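Long-range contacts in sensory box histidine kinase/response regulator (Burkholderia thailandensis, PDB 3MR0), which is a PAS-domain fragment of a larger two-component protein that probably acts as a phosphorelay sensor kinase with protein dimerization activity: residues D94-Q99 / I119-D124; H61-A66 / E85-T90. All blocks are in the same frame, centred on the assembly; numbering follows the deposited sequence.

Interaction 1 of 2, residues D94-Q99 / I119-D124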
loop_
_atom_site.group_PDB
_atom_site.type_symbol
_atom_site.label_atom_id
_atom_site.label_comp_id
_atom_site.label_asym_id
_atom_site.label_seq_id
_atom_site.Cartn_x
_atom_site.Cartn_y
_atom_site.Cartn_z
ATOM N N ASP A 94 -14.261 1.978 6.896
ATOM C CA ASP A 94 -14.448 2.623 5.576
ATOM C C ASP A 94 -13.230 2.422 4.658
ATOM O O ASP A 94 -12.078 2.491 5.099
ATOM C CB ASP A 94 -14.735 4.125 5.727
ATOM C CG ASP A 94 -16.157 4.509 5.304
ATOM O OD1 ASP A 94 -16.975 3.625 4.978
ATOM O OD2 ASP A 94 -16.461 5.715 5.305
ATOM N N PHE A 95 -13.486 2.179 3.377
ATOM C CA PHE A 95 -12.399 1.880 2.462
ATOM C C PHE A 95 -11.779 3.126 1.885
ATOM O O PHE A 95 -12.475 4.076 1.556
ATOM C CB PHE A 95 -12.867 0.935 1.353
ATOM C CG PHE A 95 -13.067 -0.474 1.828
ATOM C CD1 PHE A 95 -14.314 -0.909 2.249
ATOM C CD2 PHE A 95 -12.001 -1.348 1.885
ATOM C CE1 PHE A 95 -14.498 -2.215 2.718
ATOM C CE2 PHE A 95 -12.165 -2.633 2.334
ATOM C CZ PHE A 95 -13.423 -3.076 2.762
ATOM N N ARG A 96 -10.456 3.123 1.781
ATOM C CA ARG A 96 -9.745 4.144 1.029
ATOM C C ARG A 96 -8.841 3.466 -0.005
ATOM O O ARG A 96 -8.468 2.305 0.151
ATOM C CB ARG A 96 -8.886 5.012 1.963
ATOM C CG ARG A 96 -9.613 5.585 3.185
ATOM C CD ARG A 96 -10.565 6.769 2.868
ATOM N NE ARG A 96 -9.857 7.968 2.402
ATOM C CZ ARG A 96 -10.416 9.160 2.187
ATOM N NH1 ARG A 96 -9.657 10.165 1.749
ATOM N NH2 ARG A 96 -11.716 9.356 2.414
ATOM N N TRP A 97 -8.478 4.181 -1.060
ATOM C CA TRP A 97 -7.489 3.672 -1.988
ATOM C C TRP A 97 -6.119 4.151 -1.548
ATOM O O TRP A 97 -5.956 5.299 -1.158
ATOM C CB TRP A 97 -7.729 4.182 -3.405
ATOM C CG TRP A 97 -8.893 3.570 -4.096
ATOM C CD1 TRP A 97 -10.203 3.943 -3.992
ATOM C CD2 TRP A 97 -8.852 2.493 -5.029
ATOM N NE1 TRP A 97 -10.985 3.146 -4.794
ATOM C CE2 TRP A 97 -10.175 2.247 -5.445
ATOM C CE3 TRP A 97 -7.828 1.693 -5.544
ATOM C CZ2 TRP A 97 -10.495 1.245 -6.367
ATOM C CZ3 TRP A 97 -8.159 0.693 -6.460
ATOM C CH2 TRP A 97 -9.473 0.490 -6.862
ATOM N N ILE A 98 -5.146 3.253 -1.607
ATOM C CA ILE A 98 -3.747 3.615 -1.436
ATOM C C ILE A 98 -2.945 3.165 -2.660
ATOM O O ILE A 98 -3.278 2.161 -3.306
ATOM C CB ILE A 98 -3.120 2.965 -0.159
ATOM C CG1 ILE A 98 -3.311 1.438 -0.149
ATOM C CG2 ILE A 98 -3.672 3.588 1.107
ATOM C CD1 ILE A 98 -2.631 0.736 1.040
ATOM N N GLN A 99 -1.894 3.913 -2.985
ATOM C CA GLN A 99 -0.830 3.396 -3.849
ATOM C C GLN A 99 0.281 2.870 -2.932
ATOM O O GLN A 99 0.673 3.557 -1.989
ATOM C CB GLN A 99 -0.277 4.491 -4.762
ATOM C CG GLN A 99 0.931 4.047 -5.557
ATOM C CD GLN A 99 1.575 5.177 -6.327
ATOM O OE1 GLN A 99 1.452 6.342 -5.946
ATOM N NE2 GLN A 99 2.285 4.840 -7.398
ATOM N N ILE A 119 3.181 4.120 1.488
ATOM C CA ILE A 119 1.837 4.173 0.973
ATOM C C ILE A 119 1.417 5.643 0.868
ATOM O O ILE A 119 1.874 6.483 1.638
ATOM C CB ILE A 119 0.836 3.374 1.850
ATOM C CG1 ILE A 119 0.784 3.921 3.285
ATOM C CG2 ILE A 119 1.175 1.893 1.825
ATOM C CD1 ILE A 119 -0.375 3.380 4.109
HETATM N N MSE A 120 0.559 5.944 -0.100
HETATM C CA MSE A 120 -0.079 7.254 -0.190
HETATM C C MSE A 120 -1.571 7.050 -0.360
HETATM O O MSE A 120 -1.985 6.083 -1.016
HETATM C CB MSE A 120 0.484 8.072 -1.354
HETATM C CG MSE A 120 1.812 8.705 -1.048
HETATM SE SE MSE A 120 2.263 10.140 -2.284
HETATM C CE MSE A 120 2.796 9.106 -3.817
ATOM N N ASP A 121 -2.370 7.941 0.220
ATOM C CA ASP A 121 -3.818 7.872 0.040
ATOM C C ASP A 121 -4.181 8.535 -1.263
ATOM O O ASP A 121 -4.015 9.742 -1.390
ATOM C CB ASP A 121 -4.588 8.557 1.175
ATOM C CG ASP A 121 -6.075 8.242 1.126
ATOM O OD1 ASP A 121 -6.710 8.486 0.086
ATOM O OD2 ASP A 121 -6.618 7.707 2.111
ATOM N N VAL A 122 -4.657 7.740 -2.222
ATOM C CA VAL A 122 -5.016 8.227 -3.560
ATOM C C VAL A 122 -6.527 8.133 -3.825
ATOM O O VAL A 122 -6.954 8.034 -4.971
ATOM C CB VAL A 122 -4.237 7.480 -4.688
ATOM C CG1 VAL A 122 -2.726 7.727 -4.566
ATOM C CG2 VAL A 122 -4.576 5.985 -4.700
ATOM N N THR A 123 -7.325 8.182 -2.758
ATOM C CA THR A 123 -8.754 7.972 -2.866
ATOM C C THR A 123 -9.413 8.949 -3.804
ATOM O O THR A 123 -10.143 8.532 -4.696
ATOM C CB THR A 123 -9.462 8.010 -1.485
ATOM O OG1 THR A 123 -8.854 7.047 -0.621
ATOM C CG2 THR A 123 -10.937 7.671 -1.625
ATOM N N ASP A 124 -9.161 10.241 -3.602
ATOM C CA ASP A 124 -9.828 11.307 -4.376
ATOM C C ASP A 124 -9.551 11.266 -5.864
ATOM O O ASP A 124 -10.439 11.544 -6.662
ATOM C CB ASP A 124 -9.499 12.694 -3.817
ATOM C CG ASP A 124 -10.347 13.039 -2.626
ATOM O OD1 ASP A 124 -11.307 12.288 -2.372
ATOM O OD2 ASP A 124 -10.060 14.052 -1.948
#
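Thr123 OG1 is held between two groups: it takes the backbone N-H of Trp97, N to OG1 2.9 Å, and gives its proton to Asp121 OD1, 2.7 Å away. Asp121 OD1 also accepts from Thr123 N, which closes an Asx turn at the start of helix 123-140; the hydroxyl reaches the same oxygen from the same face of the carboxylate plane. Asp121 CG lies anti to the backbone N (chi1 -169°), beside the carbonyl carbon. Asp121 OD2 receives Arg96 NE in a long but nearly straight salt bridge (3.3 Å, 173° at the hydrogen), on the syn side and in the guanidinium plane. Arg96 curls back through bends at chi2 and chi3, and Thr123 CB lies over one guanidinium face, towards its rim. The antiparallel ladder runs through paired bonds between Gln99 and Met120, here selenomethionine; Val122 N to Trp97 O (3.0 Å) carries it past the strand end. Ile98 and Ile119 pack on helix 36-41, whereas Gln99 NE2 bonds Asp83 and the Trp97 ring meets Lys126 of helix 123-140 in a cation-pi contact. The contact thus joins the hairpin of strands 95-106 and 112-121 to helix 123-140, which follows strand 112-121.

Interaction 2 of 2, residues H61-A66 / E85-T90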
loop_
_atom_site.group_PDB
_atom_site.type_symbol
_atom_site.label_atom_id
_atom_site.label_comp_id
_atom_site.label_asym_id
_atom_site.label_seq_id
_atom_site.Cartn_x
_atom_site.Cartn_y
_atom_site.Cartn_z
ATOM N N HIS A 61 -9.346 -5.020 0.485
ATOM C CA HIS A 61 -10.686 -5.220 -0.069
ATOM C C HIS A 61 -10.731 -6.578 -0.767
ATOM O O HIS A 61 -9.811 -6.912 -1.500
ATOM C CB HIS A 61 -10.985 -4.123 -1.086
ATOM C CG HIS A 61 -12.440 -3.844 -1.261
ATOM N ND1 HIS A 61 -13.372 -4.843 -1.426
ATOM C CD2 HIS A 61 -13.125 -2.680 -1.297
ATOM C CE1 HIS A 61 -14.573 -4.309 -1.549
ATOM N NE2 HIS A 61 -14.450 -2.997 -1.481
ATOM N N PRO A 62 -11.797 -7.362 -0.550
ATOM C CA PRO A 62 -11.925 -8.669 -1.210
ATOM C C PRO A 62 -11.656 -8.667 -2.709
ATOM O O PRO A 62 -11.083 -9.639 -3.171
ATOM C CB PRO A 62 -13.380 -9.068 -0.943
ATOM C CG PRO A 62 -14.043 -7.827 -0.356
ATOM C CD PRO A 62 -12.940 -7.091 0.334
ATOM N N ASP A 63 -12.046 -7.629 -3.447
ATOM C CA ASP A 63 -11.817 -7.605 -4.899
ATOM C C ASP A 63 -10.356 -7.415 -5.329
ATOM O O ASP A 63 -9.976 -7.824 -6.424
ATOM C CB ASP A 63 -12.699 -6.561 -5.582
ATOM C CG ASP A 63 -14.111 -7.023 -5.740
ATOM O OD1 ASP A 63 -14.422 -8.145 -5.300
ATOM O OD2 ASP A 63 -14.919 -6.260 -6.300
ATOM N N ASP A 64 -9.542 -6.814 -4.462
ATOM C CA ASP A 64 -8.143 -6.525 -4.782
ATOM C C ASP A 64 -7.145 -7.554 -4.245
ATOM O O ASP A 64 -5.985 -7.575 -4.658
ATOM C CB ASP A 64 -7.761 -5.150 -4.221
ATOM C CG ASP A 64 -8.568 -4.030 -4.837
ATOM O OD1 ASP A 64 -8.971 -4.172 -6.026
ATOM O OD2 ASP A 64 -8.802 -3.012 -4.128
ATOM N N ARG A 65 -7.599 -8.360 -3.294
ATOM C CA ARG A 65 -6.770 -9.303 -2.556
ATOM C C ARG A 65 -5.878 -10.137 -3.468
ATOM O O ARG A 65 -4.676 -10.199 -3.276
ATOM C CB ARG A 65 -7.665 -10.197 -1.678
ATOM C CG ARG A 65 -6.950 -11.100 -0.656
ATOM C CD ARG A 65 -7.639 -11.063 0.728
ATOM N NE ARG A 65 -9.060 -11.435 0.680
ATOM C CZ ARG A 65 -10.035 -10.883 1.418
ATOM N NH1 ARG A 65 -9.778 -9.887 2.274
ATOM N NH2 ARG A 65 -11.284 -11.329 1.291
ATOM N N ALA A 66 -6.458 -10.766 -4.474
ATOM C CA ALA A 66 -5.683 -11.633 -5.349
ATOM C C ALA A 66 -4.670 -10.832 -6.142
ATOM O O ALA A 66 -3.514 -11.209 -6.229
ATOM C CB ALA A 66 -6.604 -12.393 -6.274
ATOM N N GLU A 85 -2.067 -0.137 -6.780
ATOM C CA GLU A 85 -3.083 0.636 -6.122
ATOM C C GLU A 85 -4.194 -0.296 -5.702
ATOM O O GLU A 85 -4.597 -1.182 -6.453
ATOM C CB GLU A 85 -3.568 1.766 -7.031
ATOM C CG GLU A 85 -2.450 2.769 -7.310
ATOM C CD GLU A 85 -2.902 4.002 -8.077
ATOM O OE1 GLU A 85 -3.953 3.953 -8.750
ATOM O OE2 GLU A 85 -2.186 5.024 -7.991
ATOM N N TYR A 86 -4.675 -0.125 -4.480
ATOM C CA TYR A 86 -5.748 -0.982 -3.989
ATOM C C TYR A 86 -6.512 -0.395 -2.805
ATOM O O TYR A 86 -6.119 0.628 -2.256
ATOM C CB TYR A 86 -5.217 -2.377 -3.656
ATOM C CG TYR A 86 -4.177 -2.450 -2.553
ATOM C CD1 TYR A 86 -4.548 -2.691 -1.224
ATOM C CD2 TYR A 86 -2.832 -2.342 -2.850
ATOM C CE1 TYR A 86 -3.601 -2.797 -0.228
ATOM C CE2 TYR A 86 -1.876 -2.449 -1.871
ATOM C CZ TYR A 86 -2.261 -2.682 -0.561
ATOM O OH TYR A 86 -1.284 -2.800 0.404
ATOM N N ARG A 87 -7.607 -1.051 -2.425
ATOM C CA ARG A 87 -8.447 -0.576 -1.345
ATOM C C ARG A 87 -8.118 -1.297 -0.054
ATOM O O ARG A 87 -7.943 -2.520 -0.042
ATOM C CB ARG A 87 -9.934 -0.762 -1.688
ATOM C CG ARG A 87 -10.476 0.230 -2.713
ATOM C CD ARG A 87 -11.665 -0.340 -3.437
ATOM N NE ARG A 87 -11.287 -1.539 -4.179
ATOM C CZ ARG A 87 -12.089 -2.205 -5.006
ATOM N NH1 ARG A 87 -13.335 -1.785 -5.208
ATOM N NH2 ARG A 87 -11.643 -3.286 -5.636
ATOM N N VAL A 88 -8.035 -0.520 1.028
ATOM C CA VAL A 88 -7.874 -1.031 2.387
ATOM C C VAL A 88 -8.966 -0.497 3.312
ATOM O O VAL A 88 -9.406 0.649 3.182
ATOM C CB VAL A 88 -6.499 -0.698 3.016
ATOM C CG1 VAL A 88 -5.399 -1.488 2.351
ATOM C CG2 VAL A 88 -6.217 0.785 2.985
ATOM N N ARG A 89 -9.410 -1.350 4.233
ATOM C CA ARG A 89 -10.409 -0.982 5.223
ATOM C C ARG A 89 -9.732 -0.210 6.358
ATOM O O ARG A 89 -8.839 -0.723 7.045
ATOM C CB ARG A 89 -11.123 -2.238 5.755
ATOM C CG ARG A 89 -12.410 -1.956 6.512
ATOM C CD ARG A 89 -13.086 -3.234 6.990
ATOM N NE ARG A 89 -13.881 -3.908 5.957
ATOM C CZ ARG A 89 -15.187 -3.721 5.767
ATOM N NH1 ARG A 89 -15.853 -2.863 6.529
ATOM N NH2 ARG A 89 -15.828 -4.390 4.813
ATOM N N THR A 90 -10.147 1.036 6.535
ATOM C CA THR A 90 -9.588 1.898 7.573
ATOM C C THR A 90 -10.186 1.578 8.962
ATOM O O THR A 90 -11.105 0.764 9.090
ATOM C CB THR A 90 -9.786 3.371 7.197
ATOM O OG1 THR A 90 -11.177 3.644 7.057
ATOM C CG2 THR A 90 -9.114 3.662 5.868
HETATM O O HOH W 1 -13.376 -4.616 -8.193
#
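Asp64 OD2 receives two N-H groups of Arg87 from opposite faces of its carboxylate plane: backbone N on the anti side and NE on the syn side, each 2.9 Å from OD2. Asp64 OD1 takes Arg87 NH2 at 2.8 Å, approached from above the carboxylate plane, so the guanidinium grips the acid side-on through NE and NH2. The two flat groups are not coplanar but turned 41° apart, and the side chains cross at about a right angle. Arg87 starts with CG anti to its carbonyl carbon and bends at chi3 (-62°), which turns NE back to the same carboxylate that holds its backbone N. These bonds would fix the rotation of the guanidinium and probably favour a charged Asp64. His61 lies over one guanidinium face, offset toward the rim, with the planes tilted by 35°; its CD2 comes 3.5 Å from Arg87 CD. The His61 side chain sets out with CG anti to the backbone N, while His61 N bonds Arg87 O at 2.9 Å. Asp63 CB packs 3.4 Å from Arg87 NH2, and a water donates to Asp63 OD2 and accepts a weak bond from NH2. On the Tyr86 side, CB of that residue packs against Asp64 CB. Arg67 of helix 65-78 is a second salt-bridge partner of Asp64 OD1, and Phe95 stacks with the His61 ring. The turn leading into helix 65-78 is thereby fastened to strand 82-89, an outermost strand of the PAS sheet, beside strand 95-106.

Overall arrangement
Interactions 1 and 2 lie about 10 Å apart, centre to centre, and share the sheet through neighbouring strands 82-89 and 95-106. Backbone bonds probably join them, Ile98 N to Tyr86 O at 2.9 Å and Arg96 O to Val88 N at 3.0 Å, while Arg96 CG packs 3.3 Å from Thr90 CG2. Residues 94-99 thus stand between strand 82-89 and residues 119-124. Tyr86, Val88 and Ile98 line one pocket occupied by a polyether, probably from the crystallisation liquor; Arg87, Phe95 and Trp97 contribute to another polyether site.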